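Local structure of protein K7 (Vaccinia virus WR, 3JRV) at residues Glu96-Thr101 and Thr129-Asp134; Ala10-Val15 and Tyr33-Asn38; Lys59-Ala64 and Ile104-Thr109; Glu110-Lys115 and Phe122-Asn127. The protein binds the human RNA helicase DDX3 and so blocks TBK1/IKKepsilon-mediated IRF3 activation, and also targets TRAF6 and IRAK2 to prevent NF-kappa-B activation. One frame throughout, in Å; residues are numbered along the deposited sequence.

Contact 1 of 4, residues Glu96-Thr101 and Thr129-Asp134; sequences ESLFAT and TDLMTD
Leu-98 and Leu-131 meet through their methyl groups, CD1 of Leu-98 lying 3.9 Å from CD1 of Leu-131, and the two side chains run obliquely across one another. The apolar contacts carry everything here. The same CD1 of Leu-98 also reaches the selenium of Met-132, a selenomethionine in this crystal, at 3.9 Å from SE, so one methyl touches two successive residues of the other segment. Met-132 gets there by a bend at chi2 (-43°), which swings SE toward Leu-98. A third apolar touch is tip to tip: CG2 of Thr-101 comes to 3.8 Å from CD1 of Leu-131. Leu-131 therefore sits with CD1 against both Leu-98 and Thr-101, about one helical turn apart.

No polar bond joins the two segments; one within 96-101 decides which branch of Thr-101 faces Leu-131. With chi1 at -61°, OG1 lies beside the backbone N and turns back to Ser-97 O at 2.7 Å, leaving CG2 for the leucine. Ser-97 O is gripped twice, by Thr-101 N and by OG1, from opposite faces of its carbonyl plane.

Met-132 leaves the helical conformation as the centre of an inverse gamma turn, and Thr-133 then serves as N-cap of helix 134-148, its OG1 bonded to Asn-136 N. Ile-27 of helix 26-42 and Leu-140 of helix 134-148 also touch the Met-132 side chain. Leu-131, ending helix 128-131, and Met-132 in the turn thus pack on helix 95-114 just ahead of a capped helix start, in the buried interior of a Bcl-2-like helical bundle.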
loop_
_atom_site.group_PDB
_atom_site.type_symbol
_atom_site.label_atom_id
_atom_site.label_comp_id
_atom_site.label_asym_id
_atom_site.label_seq_id
_atom_site.Cartn_x
_atom_site.Cartn_y
_atom_site.Cartn_z
ATOM N N GLU A 96 -2.664 2.881 -14.260
ATOM C CA GLU A 96 -1.408 3.527 -13.881
ATOM C C GLU A 96 -1.625 4.384 -12.630
ATOM O O GLU A 96 -0.791 4.353 -11.701
ATOM C CB GLU A 96 -0.813 4.413 -14.983
ATOM C CG GLU A 96 0.623 4.882 -14.645
ATOM C CD GLU A 96 1.298 5.722 -15.774
ATOM O OE1 GLU A 96 0.567 6.189 -16.687
ATOM O OE2 GLU A 96 2.548 5.940 -15.732
ATOM N N SER A 97 -2.726 5.127 -12.607
ATOM C CA SER A 97 -3.056 5.975 -11.458
ATOM C C SER A 97 -3.273 5.111 -10.207
ATOM O O SER A 97 -2.828 5.465 -9.103
ATOM C CB SER A 97 -4.300 6.833 -11.744
ATOM O OG SER A 97 -4.456 7.749 -10.692
ATOM N N LEU A 98 -3.927 3.961 -10.378
ATOM C CA LEU A 98 -4.198 3.088 -9.241
ATOM C C LEU A 98 -2.855 2.599 -8.663
ATOM O O LEU A 98 -2.653 2.604 -7.419
ATOM C CB LEU A 98 -5.076 1.911 -9.704
ATOM C CG LEU A 98 -5.275 0.782 -8.661
ATOM C CD1 LEU A 98 -6.020 1.364 -7.434
ATOM C CD2 LEU A 98 -6.097 -0.344 -9.327
ATOM N N PHE A 99 -1.990 2.070 -9.533
ATOM C CA PHE A 99 -0.706 1.506 -9.067
ATOM C C PHE A 99 0.173 2.591 -8.469
ATOM O O PHE A 99 0.851 2.355 -7.460
ATOM C CB PHE A 99 0.055 0.711 -10.137
ATOM C CG PHE A 99 -0.677 -0.497 -10.669
ATOM C CD1 PHE A 99 -1.869 -0.934 -10.101
ATOM C CD2 PHE A 99 -0.113 -1.224 -11.717
ATOM C CE1 PHE A 99 -2.547 -2.095 -10.624
ATOM C CE2 PHE A 99 -0.776 -2.379 -12.261
ATOM C CZ PHE A 99 -1.966 -2.820 -11.684
ATOM N N ALA A 100 0.178 3.781 -9.076
ATOM C CA ALA A 100 0.925 4.921 -8.501
ATOM C C ALA A 100 0.398 5.257 -7.122
ATOM O O ALA A 100 1.177 5.604 -6.225
ATOM C CB ALA A 100 0.796 6.128 -9.402
ATOM N N THR A 101 -0.912 5.174 -6.928
ATOM C CA THR A 101 -1.520 5.591 -5.653
ATOM C C THR A 101 -1.145 4.562 -4.578
ATOM O O THR A 101 -0.809 4.927 -3.451
ATOM C CB THR A 101 -3.058 5.703 -5.760
ATOM O OG1 THR A 101 -3.374 6.699 -6.735
ATOM C CG2 THR A 101 -3.748 6.119 -4.426
ATOM N N THR A 129 -11.892 1.800 0.712
ATOM C CA THR A 129 -13.054 1.408 -0.118
ATOM C C THR A 129 -13.342 2.461 -1.205
ATOM O O THR A 129 -13.957 2.163 -2.247
ATOM C CB THR A 129 -14.317 1.119 0.699
ATOM O OG1 THR A 129 -14.648 2.243 1.523
ATOM C CG2 THR A 129 -14.132 -0.084 1.554
ATOM N N ASP A 130 -12.862 3.684 -1.010
ATOM C CA ASP A 130 -12.968 4.703 -2.072
ATOM C C ASP A 130 -11.993 4.382 -3.219
ATOM O O ASP A 130 -12.300 4.588 -4.400
ATOM C CB ASP A 130 -12.684 6.124 -1.542
ATOM C CG ASP A 130 -13.837 6.727 -0.743
ATOM O OD1 ASP A 130 -14.977 6.213 -0.808
ATOM O OD2 ASP A 130 -13.577 7.740 -0.033
ATOM N N LEU A 131 -10.820 3.860 -2.875
ATOM C CA LEU A 131 -9.782 3.545 -3.843
ATOM C C LEU A 131 -10.125 2.250 -4.558
ATOM O O LEU A 131 -10.038 2.166 -5.814
ATOM C CB LEU A 131 -8.432 3.384 -3.128
ATOM C CG LEU A 131 -7.227 3.123 -4.043
ATOM C CD1 LEU A 131 -7.016 4.244 -5.081
ATOM C CD2 LEU A 131 -5.955 2.927 -3.241
HETATM N N MSE A 132 -10.515 1.244 -3.779
HETATM C CA MSE A 132 -10.649 -0.110 -4.319
HETATM C C MSE A 132 -12.105 -0.336 -4.716
HETATM O O MSE A 132 -12.803 -1.184 -4.158
HETATM C CB MSE A 132 -10.181 -1.160 -3.290
HETATM C CG MSE A 132 -8.659 -1.072 -2.959
HETATM SE SE MSE A 132 -7.318 -0.811 -4.418
HETATM C CE MSE A 132 -7.737 -2.382 -5.464
ATOM N N THR A 133 -12.550 0.403 -5.731
ATOM C CA THR A 133 -13.838 0.123 -6.394
ATOM C C THR A 133 -13.769 -1.266 -7.015
ATOM O O THR A 133 -12.672 -1.801 -7.247
ATOM C CB THR A 133 -14.065 1.106 -7.569
ATOM O OG1 THR A 133 -12.964 1.026 -8.490
ATOM C CG2 THR A 133 -14.137 2.535 -7.069
ATOM N N ASP A 134 -14.915 -1.794 -7.446
ATOM C CA ASP A 134 -14.884 -3.111 -8.114
ATOM C C ASP A 134 -13.992 -3.100 -9.364
ATOM O O ASP A 134 -13.241 -4.043 -9.612
ATOM C CB ASP A 134 -16.311 -3.571 -8.447
ATOM C CG ASP A 134 -17.046 -4.145 -7.245
ATOM O OD1 ASP A 134 -16.371 -4.669 -6.337
ATOM O OD2 ASP A 134 -18.303 -4.064 -7.202
#

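Contact 2 of 4, residues Ala10-Val15 and Tyr33-Asn38; sequences AVFYFV and YITWRN
From CB, which points toward helix 26-42, the side chain of Phe-12 carries its ring onto Trp-36. With chi1 at -62°, CG stands anti to the carbonyl carbon, and from there one side of the ring, CG through CD1 and CE1 to CZ, does the touching. CG itself is 4.0 Å from CD1 of Trp-36. Next along, CD1 of Phe-12 lies 3.7 Å from CB of Trp-36. CE1 goes deepest, 3.5 Å from CA of Trp-36, so the ring touches the helix backbone as well as the indole. At the far end CZ is 4.0 Å from CG2 of Thr-35, a methyl that sits at the ring edge near its plane.

The indole comes to the phenyl ring by its edge. CD1 of Trp-36 stands over the centre of one face of Phe-12, and the planes of the phenyl and the five-membered ring make 74°, a T-shaped (edge-to-face) pair. Further on, CG2 of Val-15 approaches the same indole obliquely, 3.7 Å from NE1 of Trp-36.

The N-terminal segment has no regular structure of its own; Glu-32 of helix 26-42 holds it by accepting from the backbone N of Tyr-13 and of Phe-14. Phe-12 and Trp-36 both also touch Tyr-54, so this irregular segment lies against helix 26-42 with helix 52-58 beside it, while Ile-34 and Arg-37 face helix 95-114.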
loop_
_atom_site.group_PDB
_atom_site.type_symbol
_atom_site.label_atom_id
_atom_site.label_comp_id
_atom_site.label_asym_id
_atom_site.label_seq_id
_atom_site.Cartn_x
_atom_site.Cartn_y
_atom_site.Cartn_z
ATOM N N ALA A 10 1.518 -7.659 15.108
ATOM C CA ALA A 10 0.594 -7.637 13.978
ATOM C C ALA A 10 0.872 -8.852 13.081
ATOM O O ALA A 10 2.013 -9.250 12.899
ATOM C CB ALA A 10 0.769 -6.373 13.159
ATOM N N VAL A 11 -0.185 -9.455 12.554
ATOM C CA VAL A 11 -0.041 -10.641 11.715
ATOM C C VAL A 11 -0.213 -10.247 10.246
ATOM O O VAL A 11 -1.135 -9.484 9.889
ATOM C CB VAL A 11 -1.114 -11.689 12.096
ATOM C CG1 VAL A 11 -0.948 -12.966 11.270
ATOM C CG2 VAL A 11 -1.065 -12.038 13.593
ATOM N N PHE A 12 0.683 -10.735 9.389
ATOM C CA PHE A 12 0.612 -10.429 7.973
ATOM C C PHE A 12 0.358 -11.713 7.209
ATOM O O PHE A 12 1.262 -12.535 7.065
ATOM C CB PHE A 12 1.930 -9.772 7.546
ATOM C CG PHE A 12 2.175 -8.489 8.251
ATOM C CD1 PHE A 12 1.653 -7.324 7.739
ATOM C CD2 PHE A 12 2.862 -8.445 9.455
ATOM C CE1 PHE A 12 1.781 -6.119 8.368
ATOM C CE2 PHE A 12 3.024 -7.215 10.110
ATOM C CZ PHE A 12 2.435 -6.056 9.579
ATOM N N TYR A 13 -0.896 -11.919 6.830
ATOM C CA TYR A 13 -1.332 -13.186 6.265
ATOM C C TYR A 13 -0.821 -13.429 4.857
ATOM O O TYR A 13 -0.752 -14.600 4.429
ATOM C CB TYR A 13 -2.851 -13.216 6.238
ATOM C CG TYR A 13 -3.424 -13.251 7.627
ATOM C CD1 TYR A 13 -3.502 -14.454 8.347
ATOM C CD2 TYR A 13 -3.879 -12.081 8.229
ATOM C CE1 TYR A 13 -3.995 -14.459 9.637
ATOM C CE2 TYR A 13 -4.415 -12.096 9.502
ATOM C CZ TYR A 13 -4.482 -13.281 10.192
ATOM O OH TYR A 13 -4.992 -13.262 11.482
ATOM N N PHE A 14 -0.461 -12.360 4.131
ATOM C CA PHE A 14 -0.043 -12.546 2.745
ATOM C C PHE A 14 1.456 -12.435 2.512
ATOM O O PHE A 14 1.931 -12.571 1.359
ATOM C CB PHE A 14 -0.730 -11.513 1.844
ATOM C CG PHE A 14 -2.239 -11.619 1.822
ATOM C CD1 PHE A 14 -2.881 -12.377 0.849
ATOM C CD2 PHE A 14 -3.010 -10.910 2.742
ATOM C CE1 PHE A 14 -4.297 -12.424 0.797
ATOM C CE2 PHE A 14 -4.400 -10.967 2.720
ATOM C CZ PHE A 14 -5.043 -11.748 1.777
ATOM N N VAL A 15 2.211 -12.157 3.580
ATOM C CA VAL A 15 3.627 -11.792 3.460
ATOM C C VAL A 15 4.498 -12.796 2.717
ATOM O O VAL A 15 5.422 -12.364 2.016
ATOM C CB VAL A 15 4.225 -11.450 4.836
ATOM C CG1 VAL A 15 4.254 -12.684 5.772
ATOM C CG2 VAL A 15 5.652 -10.887 4.708
ATOM N N TYR A 33 -0.472 -4.873 3.270
ATOM C CA TYR A 33 0.784 -4.561 2.633
ATOM C C TYR A 33 1.184 -3.110 3.012
ATOM O O TYR A 33 2.381 -2.843 3.294
ATOM C CB TYR A 33 0.628 -4.737 1.112
ATOM C CG TYR A 33 1.763 -4.097 0.352
ATOM C CD1 TYR A 33 3.046 -4.634 0.388
ATOM C CD2 TYR A 33 1.555 -2.893 -0.331
ATOM C CE1 TYR A 33 4.156 -3.974 -0.246
ATOM C CE2 TYR A 33 2.578 -2.256 -0.995
ATOM C CZ TYR A 33 3.901 -2.756 -0.915
ATOM O OH TYR A 33 4.958 -2.139 -1.563
ATOM N N ILE A 34 0.239 -2.164 2.941
ATOM C CA ILE A 34 0.581 -0.780 3.282
ATOM C C ILE A 34 1.020 -0.696 4.760
ATOM O O ILE A 34 2.011 -0.001 5.103
ATOM C CB ILE A 34 -0.625 0.163 2.994
ATOM C CG1 ILE A 34 -0.883 0.214 1.464
ATOM C CG2 ILE A 34 -0.378 1.552 3.641
ATOM C CD1 ILE A 34 0.334 0.650 0.626
ATOM N N THR A 35 0.356 -1.454 5.626
ATOM C CA THR A 35 0.843 -1.524 7.024
ATOM C C THR A 35 2.244 -2.151 7.126
ATOM O O THR A 35 3.146 -1.645 7.803
ATOM C CB THR A 35 -0.117 -2.337 7.869
ATOM O OG1 THR A 35 -1.360 -1.636 7.943
ATOM C CG2 THR A 35 0.492 -2.594 9.272
ATOM N N TRP A 36 2.476 -3.224 6.379
ATOM C CA TRP A 36 3.753 -3.906 6.419
ATOM C C TRP A 36 4.919 -2.964 6.034
ATOM O O TRP A 36 6.002 -3.055 6.614
ATOM C CB TRP A 36 3.686 -5.135 5.491
ATOM C CG TRP A 36 4.968 -5.939 5.481
ATOM C CD1 TRP A 36 5.333 -6.939 6.381
ATOM C CD2 TRP A 36 5.993 -5.917 4.482
ATOM N NE1 TRP A 36 6.539 -7.493 6.011
ATOM C CE2 TRP A 36 6.963 -6.896 4.844
ATOM C CE3 TRP A 36 6.169 -5.189 3.282
ATOM C CZ2 TRP A 36 8.101 -7.151 4.058
ATOM C CZ3 TRP A 36 7.315 -5.433 2.502
ATOM C CH2 TRP A 36 8.263 -6.414 2.892
ATOM N N ARG A 37 4.736 -2.083 5.040
ATOM C CA ARG A 37 5.852 -1.201 4.630
ATOM C C ARG A 37 6.251 -0.258 5.795
ATOM O O ARG A 37 7.371 0.227 5.816
ATOM C CB ARG A 37 5.449 -0.354 3.397
ATOM C CG ARG A 37 5.314 -1.274 2.125
ATOM C CD ARG A 37 6.671 -1.891 1.704
ATOM N NE ARG A 37 7.681 -0.864 1.398
ATOM C CZ ARG A 37 7.849 -0.265 0.211
ATOM N NH1 ARG A 37 7.029 -0.511 -0.813
ATOM N NH2 ARG A 37 8.793 0.676 0.067
ATOM N N ASN A 38 5.332 0.017 6.717
ATOM C CA ASN A 38 5.673 0.768 7.971
ATOM C C ASN A 38 6.297 -0.171 9.003
ATOM O O ASN A 38 7.371 0.097 9.569
ATOM C CB ASN A 38 4.392 1.391 8.540
ATOM C CG ASN A 38 4.644 2.130 9.835
ATOM O OD1 ASN A 38 4.447 1.568 10.927
ATOM N ND2 ASN A 38 5.064 3.372 9.735
#

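Contact 3 of 4, residues Lys59-Ala64 and Ile104-Thr109; sequences KFDDVA and ICAKIT
Ala-64 and Ile-104 mark the nearest backbone approach between these two segments: their CA atoms are 6.1 Å apart, and CB of Ala-64 rests 4.0 Å from CG1 of Ile-104. The small side chain lets the backbones come this near. Ile-104 turns CG1 anti to its carbonyl carbon (chi1 -73°), which brings that branch, rather than CG2, against the alanine; its side chain also packs on Ile-73 and Ile-76 of helix 70-80.

About one turn earlier on helix 60-68, Asp-61 reaches the other helix. Its chi1 of -70° sets the carboxylate beside the backbone N, and OD1 comes to 3.9 Å from CB of Ala-106, a van der Waals touch and nothing more. The strongest polar partner of this carboxylate is Arg-37 of helix 26-42, which forms a salt bridge with OD2. Lys-107 follows Ala-106. Its CB already points at helix 60-68, and chi1 and chi2, both near -75°, bring CD to 4.3 Å from OD2 of Asp-61. The ammonium stays further off, NZ lying 4.9 Å from that OD2, too far for a salt bridge. The ionised carboxylate is probably favoured chiefly by Arg-37, with Lys-107 adding a little.

The axes of the short helices 60-64 and 104-109 approach to 9.1 Å and cross at -102°, nearly perpendicular, so contact is confined to a few residues around the crossing. Two alanines, Ala-64 and Ala-106, sit at this steep crossing in the Bcl-2-like helical bundle of K7, with helix 95-114 running through the bundle and touched by helices 26-42, 60-68 and 70-80.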
loop_
_atom_site.group_PDB
_atom_site.type_symbol
_atom_site.label_atom_id
_atom_site.label_comp_id
_atom_site.label_asym_id
_atom_site.label_seq_id
_atom_site.Cartn_x
_atom_site.Cartn_y
_atom_site.Cartn_z
ATOM N N LYS A 59 7.023 -3.193 -6.536
ATOM C CA LYS A 59 7.328 -2.543 -7.825
ATOM C C LYS A 59 6.464 -1.308 -8.124
ATOM O O LYS A 59 6.838 -0.481 -8.975
ATOM C CB LYS A 59 7.202 -3.536 -8.987
ATOM C CG LYS A 59 8.288 -4.603 -8.894
ATOM C CD LYS A 59 8.144 -5.664 -9.974
ATOM C CE LYS A 59 8.920 -6.922 -9.651
ATOM N NZ LYS A 59 8.770 -7.834 -10.827
ATOM N N PHE A 60 5.361 -1.157 -7.414
ATOM C CA PHE A 60 4.492 0.021 -7.616
ATOM C C PHE A 60 5.196 1.280 -7.062
ATOM O O PHE A 60 4.807 2.395 -7.424
ATOM C CB PHE A 60 3.126 -0.127 -6.964
ATOM C CG PHE A 60 2.257 -1.209 -7.581
ATOM C CD1 PHE A 60 2.626 -1.839 -8.782
ATOM C CD2 PHE A 60 1.097 -1.586 -6.925
ATOM C CE1 PHE A 60 1.801 -2.829 -9.375
ATOM C CE2 PHE A 60 0.274 -2.593 -7.439
ATOM C CZ PHE A 60 0.621 -3.200 -8.698
ATOM N N ASP A 61 6.250 1.106 -6.267
ATOM C CA ASP A 61 7.078 2.266 -5.889
ATOM C C ASP A 61 7.601 2.964 -7.174
ATOM O O ASP A 61 7.577 4.203 -7.259
ATOM C CB ASP A 61 8.272 1.859 -5.009
ATOM C CG ASP A 61 7.869 1.401 -3.582
ATOM O OD1 ASP A 61 6.669 1.243 -3.253
ATOM O OD2 ASP A 61 8.814 1.249 -2.769
ATOM N N ASP A 62 8.134 2.174 -8.111
ATOM C CA ASP A 62 8.658 2.671 -9.389
ATOM C C ASP A 62 7.543 3.271 -10.217
ATOM O O ASP A 62 7.785 4.239 -10.936
ATOM C CB ASP A 62 9.292 1.573 -10.246
ATOM C CG ASP A 62 10.560 1.010 -9.654
ATOM O OD1 ASP A 62 11.073 1.612 -8.679
ATOM O OD2 ASP A 62 11.008 -0.080 -10.139
ATOM N N VAL A 63 6.349 2.676 -10.163
ATOM C CA VAL A 63 5.232 3.233 -10.935
ATOM C C VAL A 63 4.893 4.618 -10.425
ATOM O O VAL A 63 4.657 5.540 -11.211
ATOM C CB VAL A 63 3.946 2.361 -10.868
ATOM C CG1 VAL A 63 2.754 3.107 -11.531
ATOM C CG2 VAL A 63 4.193 0.961 -11.464
ATOM N N ALA A 64 4.916 4.787 -9.103
ATOM C CA ALA A 64 4.635 6.101 -8.515
ATOM C C ALA A 64 5.692 7.110 -8.930
ATOM O O ALA A 64 5.365 8.257 -9.288
ATOM C CB ALA A 64 4.555 6.005 -6.987
ATOM N N ILE A 104 2.368 5.305 -3.708
ATOM C CA ILE A 104 2.464 6.512 -2.865
ATOM C C ILE A 104 2.099 6.195 -1.435
ATOM O O ILE A 104 2.784 6.646 -0.513
ATOM C CB ILE A 104 1.580 7.712 -3.435
ATOM C CG1 ILE A 104 2.277 8.256 -4.667
ATOM C CG2 ILE A 104 1.362 8.771 -2.333
ATOM C CD1 ILE A 104 3.378 9.245 -4.307
ATOM N N CYS A 105 1.032 5.411 -1.251
ATOM C CA CYS A 105 0.648 5.026 0.108
ATOM C C CYS A 105 1.804 4.270 0.767
ATOM O O CYS A 105 2.082 4.498 1.962
ATOM C CB CYS A 105 -0.613 4.171 0.105
ATOM S SG CYS A 105 -2.077 5.121 -0.270
ATOM N N ALA A 106 2.450 3.363 0.028
ATOM C CA ALA A 106 3.581 2.594 0.598
ATOM C C ALA A 106 4.726 3.546 0.940
ATOM O O ALA A 106 5.398 3.380 1.973
ATOM C CB ALA A 106 4.071 1.543 -0.386
ATOM N N LYS A 107 5.016 4.495 0.048
ATOM C CA LYS A 107 6.098 5.455 0.337
ATOM C C LYS A 107 5.786 6.236 1.594
ATOM O O LYS A 107 6.721 6.542 2.369
ATOM C CB LYS A 107 6.376 6.380 -0.856
ATOM C CG LYS A 107 7.056 5.619 -1.991
ATOM C CD LYS A 107 8.560 5.426 -1.798
ATOM C CE LYS A 107 9.365 6.438 -2.615
ATOM N NZ LYS A 107 10.608 5.816 -3.184
ATOM N N ILE A 108 4.528 6.622 1.782
ATOM C CA ILE A 108 4.161 7.441 2.938
ATOM C C ILE A 108 4.351 6.602 4.221
ATOM O O ILE A 108 4.963 7.071 5.175
ATOM C CB ILE A 108 2.715 7.907 2.863
ATOM C CG1 ILE A 108 2.581 8.955 1.740
ATOM C CG2 ILE A 108 2.240 8.469 4.213
ATOM C CD1 ILE A 108 1.147 9.158 1.320
ATOM N N THR A 109 3.787 5.392 4.271
ATOM C CA THR A 109 3.898 4.634 5.524
ATOM C C THR A 109 5.341 4.166 5.787
ATOM O O THR A 109 5.764 4.089 6.950
ATOM C CB THR A 109 2.914 3.466 5.596
ATOM O OG1 THR A 109 3.283 2.472 4.627
ATOM C CG2 THR A 109 1.498 3.993 5.347
#

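Contact 4 of 4, residues Glu110-Lys115 and Phe122-Asn127; sequences EHWGYK and FQSLGN
The last turn of helix 95-114, running to Tyr-114, faces an irregular loop, and the backbones stay well apart, with 10.8 Å between CA of Trp-112 and CA of Phe-122. Trp-112 reaches across to Ser-124 and Leu-125. Its chi1 of -75° puts CG anti to the carbonyl carbon, and the indole extends with its six-membered ring foremost. CH2 of Trp-112 meets OG of Ser-124 at 3.5 Å, and CD2 of Leu-125 at 3.9 Å; both partners come in obliquely. The Ser-124 hydroxyl has its hydrogen bond elsewhere, with the carbonyl O of Arg-121, so its touch with the indole is van der Waals only.

In this Bcl-2-like protein the loop between helix 95-114 and helix 128-131 is part of the DDX3 site: the bound peptide hydrogen-bonds to the backbone of Gln-123, Leu-125 and Gly-126, and an aromatic side chain of it packs on Leu-125. Leu-125 thus lies between the peptide and the protein interior, where Ile-108 and Ile-34 touch it. Its side chain and that of Trp-112 run alongside one another, pointing opposite ways. Met-80 of helix 70-80 touches Trp-112, Ser-124 and Leu-125 alike, and Arg-121 makes a cation-pi contact with the indole.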
loop_
_atom_site.group_PDB
_atom_site.type_symbol
_atom_site.label_atom_id
_atom_site.label_comp_id
_atom_site.label_asym_id
_atom_site.label_seq_id
_atom_site.Cartn_x
_atom_site.Cartn_y
_atom_site.Cartn_z
ATOM N N GLU A 110 6.126 3.891 4.749
ATOM C CA GLU A 110 7.561 3.615 4.906
ATOM C C GLU A 110 8.271 4.856 5.470
ATOM O O GLU A 110 9.081 4.751 6.406
ATOM C CB GLU A 110 8.176 3.294 3.548
ATOM C CG GLU A 110 9.669 3.183 3.618
ATOM C CD GLU A 110 10.261 2.767 2.307
ATOM O OE1 GLU A 110 10.343 3.623 1.408
ATOM O OE2 GLU A 110 10.645 1.584 2.195
ATOM N N HIS A 111 7.928 6.026 4.924
ATOM C CA HIS A 111 8.593 7.267 5.332
ATOM C C HIS A 111 8.319 7.491 6.827
ATOM O O HIS A 111 9.236 7.853 7.597
ATOM C CB HIS A 111 8.071 8.457 4.497
ATOM C CG HIS A 111 8.646 9.771 4.926
ATOM N ND1 HIS A 111 9.950 10.116 4.649
ATOM C CD2 HIS A 111 8.140 10.778 5.676
ATOM C CE1 HIS A 111 10.229 11.279 5.213
ATOM N NE2 HIS A 111 9.147 11.707 5.842
ATOM N N TRP A 112 7.057 7.312 7.225
ATOM C CA TRP A 112 6.672 7.430 8.632
ATOM C C TRP A 112 7.570 6.486 9.450
ATOM O O TRP A 112 8.154 6.882 10.468
ATOM C CB TRP A 112 5.188 7.122 8.845
ATOM C CG TRP A 112 4.316 8.202 8.399
ATOM C CD1 TRP A 112 4.646 9.542 8.346
ATOM C CD2 TRP A 112 2.921 8.123 8.052
ATOM N NE1 TRP A 112 3.550 10.281 7.977
ATOM C CE2 TRP A 112 2.492 9.439 7.752
ATOM C CE3 TRP A 112 2.007 7.075 7.951
ATOM C CZ2 TRP A 112 1.186 9.726 7.344
ATOM C CZ3 TRP A 112 0.699 7.358 7.534
ATOM C CH2 TRP A 112 0.307 8.681 7.254
ATOM N N GLY A 113 7.756 5.246 8.998
ATOM C CA GLY A 113 8.591 4.329 9.782
ATOM C C GLY A 113 10.033 4.829 9.917
ATOM O O GLY A 113 10.668 4.659 10.985
ATOM N N TYR A 114 10.584 5.412 8.846
ATOM C CA TYR A 114 11.942 5.967 8.909
ATOM C C TYR A 114 12.007 7.064 9.965
ATOM O O TYR A 114 13.081 7.282 10.520
ATOM C CB TYR A 114 12.410 6.555 7.564
ATOM C CG TYR A 114 13.056 5.544 6.627
ATOM C CD1 TYR A 114 12.342 4.465 6.102
ATOM C CD2 TYR A 114 14.418 5.628 6.320
ATOM C CE1 TYR A 114 12.940 3.589 5.198
ATOM C CE2 TYR A 114 15.049 4.689 5.502
ATOM C CZ TYR A 114 14.301 3.665 4.944
ATOM O OH TYR A 114 14.916 2.808 4.032
ATOM N N LYS A 115 10.894 7.778 10.178
ATOM C CA LYS A 115 10.816 8.912 11.119
ATOM C C LYS A 115 10.309 8.497 12.505
ATOM O O LYS A 115 9.931 9.359 13.320
ATOM C CB LYS A 115 9.879 10.001 10.561
ATOM C CG LYS A 115 10.394 10.667 9.298
ATOM C CD LYS A 115 11.832 11.171 9.405
ATOM C CE LYS A 115 12.306 11.697 8.062
ATOM N NZ LYS A 115 13.279 12.822 8.221
ATOM N N PHE A 122 -2.312 5.891 12.312
ATOM C CA PHE A 122 -3.329 4.919 11.889
ATOM C C PHE A 122 -4.619 5.651 11.480
ATOM O O PHE A 122 -4.981 6.731 12.019
ATOM C CB PHE A 122 -3.673 3.936 13.012
ATOM C CG PHE A 122 -2.592 2.938 13.354
ATOM C CD1 PHE A 122 -1.586 2.588 12.453
ATOM C CD2 PHE A 122 -2.698 2.233 14.552
ATOM C CE1 PHE A 122 -0.646 1.597 12.771
ATOM C CE2 PHE A 122 -1.764 1.228 14.876
ATOM C CZ PHE A 122 -0.746 0.903 13.995
ATOM N N GLN A 123 -5.325 5.037 10.532
ATOM C CA GLN A 123 -6.642 5.516 10.071
ATOM C C GLN A 123 -6.586 6.919 9.505
ATOM O O GLN A 123 -7.515 7.705 9.728
ATOM C CB GLN A 123 -7.715 5.383 11.170
ATOM C CG GLN A 123 -7.921 3.927 11.616
ATOM C CD GLN A 123 -8.917 3.808 12.761
ATOM O OE1 GLN A 123 -9.055 4.736 13.563
ATOM N NE2 GLN A 123 -9.549 2.645 12.898
ATOM N N SER A 124 -5.478 7.266 8.853
ATOM C CA SER A 124 -5.317 8.628 8.367
ATOM C C SER A 124 -5.216 8.828 6.864
ATOM O O SER A 124 -5.262 9.970 6.404
ATOM C CB SER A 124 -4.153 9.317 9.083
ATOM O OG SER A 124 -2.938 8.850 8.565
ATOM N N LEU A 125 -5.099 7.744 6.076
ATOM C CA LEU A 125 -4.728 7.909 4.649
ATOM C C LEU A 125 -5.928 8.248 3.770
ATOM O O LEU A 125 -5.750 8.788 2.681
ATOM C CB LEU A 125 -4.098 6.642 4.079
ATOM C CG LEU A 125 -2.656 6.321 4.502
ATOM C CD1 LEU A 125 -2.247 4.982 3.892
ATOM C CD2 LEU A 125 -1.661 7.407 4.079
ATOM N N GLY A 126 -7.128 7.987 4.279
ATOM C CA GLY A 126 -8.357 8.012 3.473
ATOM C C GLY A 126 -8.963 6.622 3.391
ATOM O O GLY A 126 -8.459 5.683 4.006
ATOM N N ASN A 127 -10.067 6.495 2.661
ATOM C CA ASN A 127 -10.885 5.271 2.691
ATOM C C ASN A 127 -10.407 4.305 1.633
ATOM O O ASN A 127 -10.400 4.647 0.435
ATOM C CB ASN A 127 -12.353 5.605 2.413
ATOM C CG ASN A 127 -12.973 6.556 3.424
ATOM O OD1 ASN A 127 -13.795 7.406 3.053
ATOM N ND2 ASN A 127 -12.672 6.375 4.692
#

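Helix 95-114 runs through contacts 1, 3 and 4, offering successive turns to different partners, whereas contact 2 belongs to helix 26-42 and the N-terminal segment. Contacts 1, 3 and 4 are buried, contact 3 nearest the chain centre; contact 2 is partly exposed. Their chemistry follows: methyls and selenium in contact 1, aromatic rings in contact 2, alanines and an isoleucine with a charged fringe in contact 3, one indole against a peptide-binding loop in contact 4. Arg-37 of contact 2 ties three together through salt bridges to Asp-61 of contact 3 and Glu-110 of contact 4. Contacts 1 and 2 lie on opposite sides of the centre, about 18 Å apart between centres.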